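Local coordinates for protein 2-hydroxyhepta-2,4-diene-1,7-dioate isomerase (Mycobacterium marinum, PDB 3QDF) that binds zinc and probably acts as an isomerase or acetylpyruvate-type hydrolase of the fumarylacetoacetate hydrolase family, at residues A[33-38]-A[49-54]; A[90-95]-A[217-222]; A[112-117]-A[156-161]; A[130-135]-A[224-229]. All coordinates share one frame; numbering follows the deposited sequence.

Interaction 1: residues A[33-38]-A[49-54]; sequences AREIAE and RSWPLA
Glu35 OE1 meets the guanidinium of Arg49 at its edge, close to the guanidinium plane, while the indole of Trp51 is approached obliquely by Glu35 CB, 4.0 Å from Trp51 CZ3. Glu35 and Arg49 run side by side from neighbouring strands, and NH1 of Arg49 reaches OE1 of Glu35 at 2.8 Å in a nearly straight salt bridge on the syn side of the carboxylate. The two flat groups are turned 71° against each other, and the link runs through NH1 alone to OE1. Glu35 CG lies anti to the backbone N (chi1 -163°), which carries the carboxylate out along the Arg49 chain. OE1 is gripped a second time by Thr47 OG1, and Arg49 NE has its own salt bridge to Asp14. The backbones pair through Ala33 N to Trp51 O (2.7 Å), the return bond Trp51 N to Ala33 O, and Glu35 N to Arg49 O. A water donates to both Glu35 O and Arg49 O. Ala33 and Trp51 share one face of the sheet, where both touch Ile10; Arg34 and Ser50 form a non-hydrogen-bonded pair on the other. Together these features define an antiparallel beta hairpin, strands 32-38 and 45-52, in the Rv2993c-like N-terminal region.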
loop_
_atom_site.group_PDB
_atom_site.type_symbol
_atom_site.label_atom_id
_atom_site.label_comp_id
_atom_site.label_asym_id
_atom_site.label_seq_id
_atom_site.Cartn_x
_atom_site.Cartn_y
_atom_site.Cartn_z
ATOM N N ALA A 33 7.602 -13.588 13.182
ATOM C CA ALA A 33 8.323 -13.150 11.995
ATOM C C ALA A 33 9.378 -14.201 11.621
ATOM O O ALA A 33 10.433 -14.250 12.235
ATOM C CB ALA A 33 8.984 -11.788 12.248
ATOM N N ARG A 34 9.080 -15.019 10.610
ATOM C CA ARG A 34 9.976 -16.084 10.156
ATOM C C ARG A 34 10.900 -15.556 9.054
ATOM O O ARG A 34 10.463 -15.316 7.919
ATOM C CB ARG A 34 9.140 -17.261 9.652
ATOM C CG ARG A 34 9.932 -18.464 9.174
ATOM C CD ARG A 34 9.036 -19.717 9.096
ATOM N NE ARG A 34 8.193 -19.871 10.284
ATOM C CZ ARG A 34 8.540 -20.533 11.385
ATOM N NH1 ARG A 34 9.725 -21.121 11.476
ATOM N NH2 ARG A 34 7.700 -20.597 12.403
ATOM N N GLU A 35 12.169 -15.352 9.400
ATOM C CA GLU A 35 13.140 -14.724 8.511
ATOM C C GLU A 35 13.336 -15.474 7.187
ATOM O O GLU A 35 13.572 -16.682 7.161
ATOM C CB GLU A 35 14.489 -14.548 9.225
ATOM C CG GLU A 35 15.437 -13.561 8.552
ATOM C CD GLU A 35 16.821 -13.501 9.205
ATOM O OE1 GLU A 35 17.337 -14.535 9.710
ATOM O OE2 GLU A 35 17.404 -12.399 9.194
ATOM N N ILE A 36 13.219 -14.738 6.096
ATOM C CA ILE A 36 13.428 -15.270 4.759
ATOM C C ILE A 36 14.898 -15.078 4.385
ATOM O O ILE A 36 15.495 -14.019 4.652
ATOM C CB ILE A 36 12.448 -14.599 3.730
ATOM C CG1 ILE A 36 11.058 -15.236 3.886
ATOM C CG2 ILE A 36 12.929 -14.745 2.288
ATOM C CD1 ILE A 36 9.954 -14.428 3.320
ATOM N N ALA A 37 15.476 -16.114 3.782
ATOM C CA ALA A 37 16.850 -16.047 3.302
ATOM C C ALA A 37 16.847 -15.587 1.858
ATOM O O ALA A 37 17.362 -14.513 1.549
ATOM C CB ALA A 37 17.565 -17.412 3.451
ATOM N N GLU A 38 16.257 -16.384 0.971
ATOM C CA GLU A 38 16.294 -16.070 -0.460
ATOM C C GLU A 38 14.933 -16.168 -1.155
ATOM O O GLU A 38 13.985 -16.763 -0.626
ATOM C CB GLU A 38 17.317 -16.969 -1.171
ATOM C CG GLU A 38 18.745 -16.819 -0.656
ATOM C CD GLU A 38 19.746 -17.593 -1.491
ATOM O OE1 GLU A 38 19.861 -17.303 -2.707
ATOM O OE2 GLU A 38 20.432 -18.483 -0.943
ATOM N N ARG A 49 15.876 -18.511 11.473
ATOM C CA ARG A 49 15.601 -17.580 12.568
ATOM C C ARG A 49 14.155 -17.116 12.544
ATOM O O ARG A 49 13.569 -16.927 11.474
ATOM C CB ARG A 49 16.495 -16.342 12.495
ATOM C CG ARG A 49 17.984 -16.572 12.689
ATOM C CD ARG A 49 18.732 -15.266 12.375
ATOM N NE ARG A 49 20.155 -15.505 12.122
ATOM C CZ ARG A 49 20.768 -15.360 10.945
ATOM N NH1 ARG A 49 20.108 -14.944 9.869
ATOM N NH2 ARG A 49 22.069 -15.620 10.849
ATOM N N SER A 50 13.588 -16.923 13.727
ATOM C CA SER A 50 12.314 -16.214 13.841
ATOM C C SER A 50 12.219 -15.456 15.173
ATOM O O SER A 50 12.914 -15.793 16.126
ATOM C CB SER A 50 11.140 -17.185 13.674
ATOM O OG SER A 50 11.059 -18.080 14.764
ATOM N N TRP A 51 11.354 -14.447 15.224
ATOM C CA TRP A 51 11.126 -13.638 16.425
ATOM C C TRP A 51 9.645 -13.389 16.568
ATOM O O TRP A 51 8.944 -13.315 15.552
ATOM C CB TRP A 51 11.801 -12.263 16.300
ATOM C CG TRP A 51 13.267 -12.321 16.190
ATOM C CD1 TRP A 51 14.167 -12.333 17.220
ATOM C CD2 TRP A 51 14.031 -12.388 14.983
ATOM N NE1 TRP A 51 15.451 -12.408 16.725
ATOM C CE2 TRP A 51 15.395 -12.438 15.355
ATOM C CE3 TRP A 51 13.697 -12.424 13.621
ATOM C CZ2 TRP A 51 16.427 -12.517 14.412
ATOM C CZ3 TRP A 51 14.719 -12.502 12.685
ATOM C CH2 TRP A 51 16.067 -12.546 13.083
ATOM N N PRO A 52 9.157 -13.236 17.826
ATOM C CA PRO A 52 7.824 -12.666 17.952
ATOM C C PRO A 52 7.837 -11.296 17.272
ATOM O O PRO A 52 8.845 -10.581 17.328
ATOM C CB PRO A 52 7.632 -12.526 19.468
ATOM C CG PRO A 52 8.535 -13.578 20.056
ATOM C CD PRO A 52 9.736 -13.585 19.140
ATOM N N LEU A 53 6.751 -10.961 16.594
ATOM C CA LEU A 53 6.701 -9.707 15.860
ATOM C C LEU A 53 6.898 -8.490 16.780
ATOM O O LEU A 53 7.510 -7.511 16.374
ATOM C CB LEU A 53 5.401 -9.591 15.054
ATOM C CG LEU A 53 5.269 -8.374 14.129
ATOM C CD1 LEU A 53 6.283 -8.445 12.975
ATOM C CD2 LEU A 53 3.850 -8.274 13.598
ATOM N N ALA A 54 6.396 -8.577 18.013
ATOM C CA ALA A 54 6.545 -7.521 19.020
ATOM C C ALA A 54 8.011 -7.168 19.275
ATOM O O ALA A 54 8.315 -6.062 19.726
ATOM C CB ALA A 54 5.863 -7.941 20.334
HETATM O O HOH W 1 13.576 -18.446 9.228
#

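Interaction 2: residues A[90-95]-A[217-222]; sequences ADPVIF and VEWISA. With EDO (1,2-ethanediol), chain F.
Trp219 projects from helix 213-223 onto the extended chain before strand 94-97, a contact between a helix and the loop leading into a strand, within the fumarylacetoacetate hydrolase region. From its CB, which has Pro92 CG nearby, the side chain leaves with CG anti to the backbone N (chi1 -178°), directing the indole at segment 90-95. Its CG also rests against Pro92 CG. On the five-membered ring, CD1 meets Ile94 CG2 at 3.6 Å, the methyl coming in at the ring edge. CD2 touches Pro92 CD, and Pro92 CD sits over the face of the six-membered ring, 3.8 Å from its centroid and 15° off the normal, a clear CH-pi contact. At the far tip CH2 and CZ3 reach the Asp91 carboxylate, CG of Asp91 being 3.6 Å from CH2 of Trp219; the two planes are 32° apart and the approach is oblique. The next residue, Ile220, packs its CG1 on Ile94 CG2 at 4.0 Å, and Ile220 also touches Val68 and Ile232. Ile94 is about 10 Å from a bound zinc ion, side chain to metal. The indole N-H is served by water: one molecule accepts from Trp219 NE1 at 3.2 Å and from Ile94 N, and donates to Pro92 O at 2.7 Å.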
loop_
_atom_site.group_PDB
_atom_site.type_symbol
_atom_site.label_atom_id
_atom_site.label_comp_id
_atom_site.label_asym_id
_atom_site.label_seq_id
_atom_site.Cartn_x
_atom_site.Cartn_y
_atom_site.Cartn_z
ATOM N N ALA A 90 -15.090 5.278 -18.550
ATOM C CA ALA A 90 -13.838 5.931 -18.996
ATOM C C ALA A 90 -12.607 5.016 -18.820
ATOM O O ALA A 90 -12.571 4.172 -17.920
ATOM C CB ALA A 90 -13.616 7.247 -18.245
ATOM N N ASP A 91 -11.614 5.191 -19.688
ATOM C CA ASP A 91 -10.309 4.550 -19.521
ATOM C C ASP A 91 -9.604 4.943 -18.203
ATOM O O ASP A 91 -9.782 6.055 -17.730
ATOM C CB ASP A 91 -9.424 4.913 -20.712
ATOM C CG ASP A 91 -9.751 4.084 -21.954
ATOM O OD1 ASP A 91 -10.139 2.901 -21.825
ATOM O OD2 ASP A 91 -9.598 4.613 -23.059
ATOM N N PRO A 92 -8.804 4.032 -17.612
ATOM C CA PRO A 92 -8.096 4.399 -16.378
ATOM C C PRO A 92 -7.192 5.633 -16.557
ATOM O O PRO A 92 -6.581 5.825 -17.611
ATOM C CB PRO A 92 -7.254 3.158 -16.052
ATOM C CG PRO A 92 -7.873 2.048 -16.835
ATOM C CD PRO A 92 -8.476 2.662 -18.051
ATOM N N VAL A 93 -7.157 6.470 -15.530
ATOM C CA VAL A 93 -6.245 7.600 -15.486
ATOM C C VAL A 93 -5.158 7.212 -14.498
ATOM O O VAL A 93 -5.443 6.917 -13.334
ATOM C CB VAL A 93 -6.957 8.890 -15.047
ATOM C CG1 VAL A 93 -5.942 10.015 -14.819
ATOM C CG2 VAL A 93 -7.965 9.317 -16.115
ATOM N N ILE A 94 -3.926 7.164 -14.974
ATOM C CA ILE A 94 -2.822 6.732 -14.131
ATOM C C ILE A 94 -1.872 7.884 -13.833
ATOM O O ILE A 94 -1.839 8.863 -14.565
ATOM C CB ILE A 94 -2.070 5.517 -14.723
ATOM C CG1 ILE A 94 -1.329 5.880 -16.009
ATOM C CG2 ILE A 94 -3.064 4.319 -14.960
ATOM C CD1 ILE A 94 -0.219 4.889 -16.340
ATOM N N PHE A 95 -1.126 7.758 -12.738
ATOM C CA PHE A 95 -0.106 8.725 -12.342
ATOM C C PHE A 95 0.931 8.000 -11.511
ATOM O O PHE A 95 0.755 6.835 -11.209
ATOM C CB PHE A 95 -0.700 9.917 -11.587
ATOM C CG PHE A 95 -1.446 9.548 -10.319
ATOM C CD1 PHE A 95 -2.790 9.204 -10.365
ATOM C CD2 PHE A 95 -0.799 9.578 -9.076
ATOM C CE1 PHE A 95 -3.500 8.874 -9.186
ATOM C CE2 PHE A 95 -1.488 9.261 -7.878
ATOM C CZ PHE A 95 -2.843 8.909 -7.934
ATOM N N VAL A 217 -3.749 -3.841 -14.186
ATOM C CA VAL A 217 -2.441 -4.359 -14.588
ATOM C C VAL A 217 -2.291 -4.415 -16.108
ATOM O O VAL A 217 -1.233 -4.100 -16.629
ATOM C CB VAL A 217 -2.122 -5.742 -13.947
ATOM C CG1 VAL A 217 -0.785 -6.301 -14.467
ATOM C CG2 VAL A 217 -2.044 -5.579 -12.431
ATOM N N GLU A 218 -3.345 -4.827 -16.808
ATOM C CA GLU A 218 -3.332 -4.821 -18.259
ATOM C C GLU A 218 -3.049 -3.416 -18.785
ATOM O O GLU A 218 -2.176 -3.243 -19.653
ATOM C CB GLU A 218 -4.656 -5.331 -18.826
ATOM C CG GLU A 218 -4.696 -5.320 -20.347
ATOM C CD GLU A 218 -5.988 -5.899 -20.872
ATOM O OE1 GLU A 218 -6.900 -5.120 -21.144
ATOM O OE2 GLU A 218 -6.115 -7.130 -20.976
ATOM N N TRP A 219 -3.795 -2.427 -18.272
ATOM C CA TRP A 219 -3.635 -1.046 -18.705
ATOM C C TRP A 219 -2.220 -0.510 -18.451
ATOM O O TRP A 219 -1.545 -0.044 -19.378
ATOM C CB TRP A 219 -4.671 -0.143 -18.034
ATOM C CG TRP A 219 -4.597 1.266 -18.479
ATOM C CD1 TRP A 219 -3.915 2.292 -17.863
ATOM C CD2 TRP A 219 -5.231 1.831 -19.635
ATOM N NE1 TRP A 219 -4.104 3.460 -18.575
ATOM C CE2 TRP A 219 -4.899 3.198 -19.667
ATOM C CE3 TRP A 219 -6.065 1.305 -20.649
ATOM C CZ2 TRP A 219 -5.365 4.059 -20.674
ATOM C CZ3 TRP A 219 -6.520 2.158 -21.660
ATOM C CH2 TRP A 219 -6.180 3.523 -21.656
ATOM N N ILE A 220 -1.769 -0.597 -17.208
ATOM C CA ILE A 220 -0.440 -0.073 -16.851
ATOM C C ILE A 220 0.722 -0.795 -17.595
ATOM O O ILE A 220 1.674 -0.143 -18.054
ATOM C CB ILE A 220 -0.216 -0.111 -15.314
ATOM C CG1 ILE A 220 -1.241 0.796 -14.602
ATOM C CG2 ILE A 220 1.259 0.230 -14.953
ATOM C CD1 ILE A 220 -1.282 0.627 -13.047
ATOM N N SER A 221 0.645 -2.127 -17.708
ATOM C CA SER A 221 1.753 -2.892 -18.298
ATOM C C SER A 221 1.806 -2.736 -19.833
ATOM O O SER A 221 2.824 -3.073 -20.473
ATOM C CB SER A 221 1.685 -4.364 -17.894
ATOM O OG SER A 221 0.652 -5.024 -18.609
ATOM N N ALA A 222 0.723 -2.219 -20.418
ATOM C CA ALA A 222 0.733 -1.808 -21.824
ATOM C C ALA A 222 1.482 -0.474 -22.021
ATOM O O ALA A 222 1.873 -0.143 -23.143
ATOM C CB ALA A 222 -0.706 -1.704 -22.394
HETATM C C1 EDO F . 5.604 -2.174 -23.609
HETATM O O1 EDO F . 4.264 -2.395 -23.183
HETATM C C2 EDO F . 6.148 -1.143 -22.647
HETATM O O2 EDO F . 6.126 0.132 -23.300
HETATM O O HOH W 2 -4.029 6.574 -17.997
#

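Interaction 3: residues A[112-117]-A[156-161]. With EDO (1,2-ethanediol), chain D.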
loop_
_atom_site.group_PDB
_atom_site.type_symbol
_atom_site.label_atom_id
_atom_site.label_comp_id
_atom_site.label_asym_id
_atom_site.label_seq_id
_atom_site.Cartn_x
_atom_site.Cartn_y
_atom_site.Cartn_z
ATOM N N PRO A 112 3.466 19.173 4.822
ATOM C CA PRO A 112 4.184 20.431 4.645
ATOM C C PRO A 112 3.464 21.538 5.401
ATOM O O PRO A 112 2.214 21.559 5.443
ATOM C CB PRO A 112 4.096 20.673 3.135
ATOM C CG PRO A 112 4.018 19.327 2.558
ATOM C CD PRO A 112 3.124 18.562 3.525
ATOM N N ALA A 113 4.234 22.431 6.025
ATOM C CA ALA A 113 3.629 23.535 6.775
ATOM C C ALA A 113 2.584 24.233 5.906
ATOM O O ALA A 113 1.500 24.525 6.383
ATOM C CB ALA A 113 4.690 24.526 7.291
ATOM N N ASN A 114 2.888 24.423 4.620
ATOM C CA ASN A 114 2.007 25.190 3.718
ATOM C C ASN A 114 0.820 24.473 3.037
ATOM O O ASN A 114 0.049 25.127 2.343
ATOM C CB ASN A 114 2.832 25.999 2.670
ATOM C CG ASN A 114 3.336 25.156 1.460
ATOM O OD1 ASN A 114 3.172 23.925 1.374
ATOM N ND2 ASN A 114 3.971 25.852 0.515
ATOM N N ALA A 115 0.661 23.161 3.238
ATOM C CA ALA A 115 -0.356 22.399 2.501
ATOM C C ALA A 115 -1.685 22.148 3.243
ATOM O O ALA A 115 -1.710 21.555 4.321
ATOM C CB ALA A 115 0.232 21.080 2.000
ATOM N N SER A 116 -2.786 22.567 2.634
ATOM C CA SER A 116 -4.115 22.361 3.212
ATOM C C SER A 116 -5.176 22.520 2.128
ATOM O O SER A 116 -5.068 23.415 1.298
ATOM C CB SER A 116 -4.377 23.377 4.328
ATOM O OG SER A 116 -5.628 23.131 4.948
ATOM N N PRO A 117 -6.181 21.627 2.100
ATOM C CA PRO A 117 -6.285 20.407 2.903
ATOM C C PRO A 117 -5.445 19.233 2.347
ATOM O O PRO A 117 -5.424 19.004 1.137
ATOM C CB PRO A 117 -7.772 20.059 2.799
ATOM C CG PRO A 117 -8.187 20.580 1.436
ATOM C CD PRO A 117 -7.343 21.817 1.205
ATOM N N ARG A 156 -4.565 18.527 -1.688
ATOM C CA ARG A 156 -5.632 18.960 -2.615
ATOM C C ARG A 156 -5.455 20.360 -3.215
ATOM O O ARG A 156 -5.793 20.583 -4.384
ATOM C CB ARG A 156 -7.015 18.877 -1.950
ATOM C CG ARG A 156 -7.474 17.480 -1.494
ATOM C CD ARG A 156 -7.476 16.433 -2.611
ATOM N NE ARG A 156 -8.149 15.193 -2.201
ATOM C CZ ARG A 156 -7.955 13.991 -2.754
ATOM N NH1 ARG A 156 -7.086 13.814 -3.753
ATOM N NH2 ARG A 156 -8.635 12.946 -2.290
ATOM N N ASP A 157 -4.949 21.303 -2.419
ATOM C CA ASP A 157 -4.673 22.669 -2.923
ATOM C C ASP A 157 -3.668 22.641 -4.099
ATOM O O ASP A 157 -3.847 23.323 -5.121
ATOM C CB ASP A 157 -4.189 23.604 -1.790
ATOM C CG ASP A 157 -2.973 23.043 -1.014
ATOM O OD1 ASP A 157 -2.687 21.812 -1.069
ATOM O OD2 ASP A 157 -2.303 23.841 -0.317
ATOM N N GLN A 158 -2.640 21.811 -3.939
ATOM C CA GLN A 158 -1.583 21.645 -4.931
ATOM C C GLN A 158 -2.045 20.911 -6.179
ATOM O O GLN A 158 -1.559 21.199 -7.271
ATOM C CB GLN A 158 -0.390 20.941 -4.300
ATOM C CG GLN A 158 0.180 21.749 -3.137
ATOM C CD GLN A 158 1.375 21.091 -2.484
ATOM O OE1 GLN A 158 1.818 20.007 -2.901
ATOM N NE2 GLN A 158 1.914 21.744 -1.452
ATOM N N GLN A 159 -2.992 19.989 -6.021
ATOM C CA GLN A 159 -3.627 19.306 -7.156
ATOM C C GLN A 159 -4.340 20.293 -8.058
ATOM O O GLN A 159 -4.155 20.297 -9.276
ATOM C CB GLN A 159 -4.657 18.277 -6.674
ATOM C CG GLN A 159 -4.175 16.871 -6.743
ATOM C CD GLN A 159 -5.252 15.875 -6.405
ATOM O OE1 GLN A 159 -5.512 15.598 -5.238
ATOM N NE2 GLN A 159 -5.869 15.310 -7.424
ATOM N N LYS A 160 -5.158 21.133 -7.438
ATOM C CA LYS A 160 -5.960 22.106 -8.152
ATOM C C LYS A 160 -5.023 23.143 -8.772
ATOM O O LYS A 160 -5.185 23.540 -9.930
ATOM C CB LYS A 160 -6.950 22.743 -7.162
ATOM C CG LYS A 160 -7.741 23.931 -7.671
ATOM C CD LYS A 160 -8.536 24.535 -6.511
ATOM C CE LYS A 160 -8.449 26.040 -6.516
ATOM N NZ LYS A 160 -9.611 26.700 -7.193
ATOM N N SER A 161 -4.018 23.543 -7.999
ATOM C CA SER A 161 -3.072 24.564 -8.417
ATOM C C SER A 161 -2.198 24.121 -9.618
ATOM O O SER A 161 -2.070 24.870 -10.596
ATOM C CB SER A 161 -2.239 24.991 -7.210
ATOM O OG SER A 161 -1.429 26.079 -7.529
HETATM C C1 EDO D . -6.485 9.560 -6.901
HETATM O O1 EDO D . -6.960 8.303 -6.370
HETATM C C2 EDO D . -7.566 10.647 -6.968
HETATM O O2 EDO D . -7.027 11.916 -6.534
HETATM O O HOH W 3 4.686 21.861 -0.058
HETATM O O HOH W 4 0.460 23.996 -0.763
#
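Asp157 and Asn114 both place CG between the backbone N and the carbonyl carbon (chi1 54° and 80°), which brings the Asp157 carboxylate to the backbone of Ser116 and the Asn114 amide toward Gln158. Asp157 OD2 accepts a straight but weak hydrogen bond from Ser116 N at 3.3 Å. The same OD2 is 3.2 Å from Ser116 O, and these two acceptors are simply neighbours. Asp157 OD1 turns back to its own helix and takes a weak bond from Gln158 N. At the first turn of helix 156-162, Arg156 N donates to Pro117 O at 3.0 Å, while Pro117 CG, beyond a cis peptide bond, packs on Arg156 CB. Gln158, extended beyond CG, sends NE2 toward the turn, where two waters bridge the gap: one accepts from Gln158 NE2 and donates to Asn114 OD1 at 2.9 Å, the other accepts from NE2 at 2.8 Å and lies 2.8 Å from Asp157 OD2. Gln158 OE1 is held by His171. The Arg156 chain bends at chi2 and leads away from the loop; its NH1 donates to Gln159 OE1 at 2.8 Å, in the guanidinium plane and on a lone pair, and its NH2 forms a salt bridge with the zinc ligand Glu121. The contact thus joins the turn 112-115 and the residues after it to the helix start through one backbone bond, the Asp157 carboxylate and bridging waters. The Pro117 O bond holds the backbone N of Arg156 and probably helps place this second-shell residue, which may in turn orient Glu121 and temper its negative charge beside the metal.

Interaction 4: residues A[130-135]-A[224-229]. With EDO (1,2-ethanediol), chain F.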
loop_
_atom_site.group_PDB
_atom_site.type_symbol
_atom_site.label_atom_id
_atom_site.label_comp_id
_atom_site.label_asym_id
_atom_site.label_seq_id
_atom_site.Cartn_x
_atom_site.Cartn_y
_atom_site.Cartn_z
ATOM N N ARG A 130 7.058 -10.212 -10.607
ATOM C CA ARG A 130 8.086 -10.509 -11.607
ATOM C C ARG A 130 8.089 -9.492 -12.741
ATOM O O ARG A 130 7.095 -8.791 -12.930
ATOM C CB ARG A 130 7.937 -11.935 -12.156
ATOM C CG ARG A 130 6.606 -12.208 -12.826
ATOM C CD ARG A 130 6.501 -13.680 -13.190
ATOM N NE ARG A 130 5.591 -13.878 -14.318
ATOM C CZ ARG A 130 5.203 -15.068 -14.784
ATOM N NH1 ARG A 130 5.638 -16.194 -14.225
ATOM N NH2 ARG A 130 4.368 -15.128 -15.805
ATOM N N PRO A 131 9.204 -9.410 -13.499
ATOM C CA PRO A 131 9.237 -8.409 -14.570
ATOM C C PRO A 131 8.132 -8.711 -15.563
ATOM O O PRO A 131 7.897 -9.877 -15.869
ATOM C CB PRO A 131 10.638 -8.584 -15.201
ATOM C CG PRO A 131 11.405 -9.492 -14.303
ATOM C CD PRO A 131 10.391 -10.300 -13.529
ATOM N N CYS A 132 7.384 -7.697 -15.994
ATOM C CA CYS A 132 6.329 -7.948 -16.984
ATOM C C CYS A 132 5.961 -6.703 -17.772
ATOM O O CYS A 132 6.177 -5.576 -17.314
ATOM C CB CYS A 132 5.074 -8.546 -16.331
ATOM S SG CYS A 132 4.353 -7.534 -15.046
ATOM N N LYS A 133 5.342 -6.937 -18.923
ATOM C CA LYS A 133 5.065 -5.916 -19.904
ATOM C C LYS A 133 3.996 -6.544 -20.790
ATOM O O LYS A 133 4.080 -7.732 -21.082
ATOM C CB LYS A 133 6.361 -5.701 -20.691
ATOM C CG LYS A 133 6.336 -4.804 -21.860
ATOM C CD LYS A 133 7.798 -4.638 -22.422
ATOM C CE LYS A 133 8.107 -5.473 -23.696
ATOM N NZ LYS A 133 8.589 -6.861 -23.404
ATOM N N ASP A 134 3.012 -5.755 -21.203
ATOM C CA ASP A 134 1.971 -6.177 -22.129
ATOM C C ASP A 134 1.209 -7.422 -21.634
ATOM O O ASP A 134 0.930 -8.338 -22.400
ATOM C CB ASP A 134 2.560 -6.427 -23.520
ATOM C CG ASP A 134 3.128 -5.168 -24.154
ATOM O OD1 ASP A 134 2.398 -4.149 -24.219
ATOM O OD2 ASP A 134 4.290 -5.214 -24.617
ATOM N N VAL A 135 0.889 -7.435 -20.349
ATOM C CA VAL A 135 0.167 -8.542 -19.753
ATOM C C VAL A 135 -1.331 -8.377 -20.000
ATOM O O VAL A 135 -1.858 -7.276 -19.817
ATOM C CB VAL A 135 0.486 -8.587 -18.235
ATOM C CG1 VAL A 135 -0.454 -9.460 -17.489
ATOM C CG2 VAL A 135 1.930 -9.097 -18.061
ATOM N N MET A 224 4.055 0.684 -19.450
ATOM C CA MET A 224 5.387 0.608 -18.906
ATOM C C MET A 224 5.697 -0.765 -18.310
ATOM O O MET A 224 4.811 -1.421 -17.724
ATOM C CB MET A 224 5.537 1.686 -17.823
ATOM C CG MET A 224 4.518 1.552 -16.671
ATOM S SD MET A 224 4.672 2.877 -15.445
ATOM C CE MET A 224 3.905 4.244 -16.336
ATOM N N THR A 225 6.954 -1.182 -18.440
ATOM C CA THR A 225 7.428 -2.375 -17.767
ATOM C C THR A 225 7.231 -2.256 -16.261
ATOM O O THR A 225 7.543 -1.213 -15.636
ATOM C CB THR A 225 8.926 -2.658 -18.096
ATOM O OG1 THR A 225 9.036 -3.019 -19.470
ATOM C CG2 THR A 225 9.488 -3.783 -17.246
ATOM N N LEU A 226 6.719 -3.339 -15.679
ATOM C CA LEU A 226 6.512 -3.428 -14.254
ATOM C C LEU A 226 7.551 -4.377 -13.703
ATOM O O LEU A 226 7.810 -5.417 -14.288
ATOM C CB LEU A 226 5.103 -3.937 -13.948
ATOM C CG LEU A 226 3.999 -2.905 -14.188
ATOM C CD1 LEU A 226 2.692 -3.644 -14.150
ATOM C CD2 LEU A 226 4.049 -1.759 -13.104
ATOM N N LEU A 227 8.158 -4.005 -12.584
ATOM C CA LEU A 227 9.275 -4.770 -12.020
ATOM C C LEU A 227 8.884 -5.443 -10.710
ATOM O O LEU A 227 7.997 -4.956 -10.032
ATOM C CB LEU A 227 10.473 -3.831 -11.822
ATOM C CG LEU A 227 11.005 -3.215 -13.127
ATOM C CD1 LEU A 227 12.092 -2.193 -12.846
ATOM C CD2 LEU A 227 11.531 -4.326 -14.086
ATOM N N PRO A 228 9.553 -6.567 -10.341
ATOM C CA PRO A 228 9.258 -7.189 -9.043
ATOM C C PRO A 228 9.373 -6.165 -7.901
ATOM O O PRO A 228 10.377 -5.472 -7.792
ATOM C CB PRO A 228 10.334 -8.258 -8.891
ATOM C CG PRO A 228 11.003 -8.369 -10.211
ATOM C CD PRO A 228 10.789 -7.096 -10.953
ATOM N N GLY A 229 8.326 -6.057 -7.090
ATOM C CA GLY A 229 8.303 -5.078 -6.027
ATOM C C GLY A 229 7.562 -3.796 -6.361
ATOM O O GLY A 229 7.201 -3.062 -5.446
HETATM C C1 EDO F . 5.604 -2.174 -23.609
HETATM O O1 EDO F . 4.264 -2.395 -23.183
HETATM C C2 EDO F . 6.148 -1.143 -22.647
HETATM O O2 EDO F . 6.126 0.132 -23.300
#
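Cys132 and Leu226 form the close-packed middle of this contact, gripping each other by two backbone hydrogen bonds. Leu226 N reaches Cys132 O at 2.8 Å, almost straight at 175°, and Cys132 N returns a bond to Leu226 O at 2.9 Å, lying in the carbonyl plane. Both carbonyls also receive CA-H contacts, from Thr225 CA and from Pro131 CA, the latter 3.3 Å from Leu226 O. Cys132 SG, set between its backbone N and carbonyl carbon (chi1 58°), lies 3.8 Å from Leu226 CB; both residues are buried, with Leu226 packing further on Ile220 and Ser221 of helix 213-223. Toward the ends the contact is more exposed. Pro131 CD and Pro228 CG touch at 3.9 Å as the two rings cross obliquely, and Pro228 CG also rests on CA of Arg130, a residue whose NE is hydrogen-bonded to Asn143. At the other end Lys133 CD passes Thr225 OG1 at 3.6 Å before its chain bends away. The segments run nearly opposite in direction, and their link is a single antiparallel bridge of the hydrogen-bonded type, joining the loop after strand 118-128 to the one between helix 213-223 and strand 231-233.

How the interactions relate
From the N terminus, interaction 1 closes first: a short hairpin in the Rv2993c-like region, finished before the other three begin. The remaining contacts all lie in the fumarylacetoacetate hydrolase region. Interaction 2 opens at 90-95 and closes at 217-222, spanning a long loop that encloses interaction 3, which ties 112-117 to helix 156-162. Interaction 4 starts at 130-135, between the segments of interaction 3, and ends at 224-229, so it crosses both interactions 2 and 3. Interactions 2 and 4 meet directly: Ser221 O and Asp134 N are 2.8 Å apart, a probable hydrogen bond, so helix 213-223 is touched by both the 90-95 chain and the 130-135 loop. Interaction 3 touches neither, its nearest atoms lying about 7 Å from interaction 2 and about 17 Å from interaction 4.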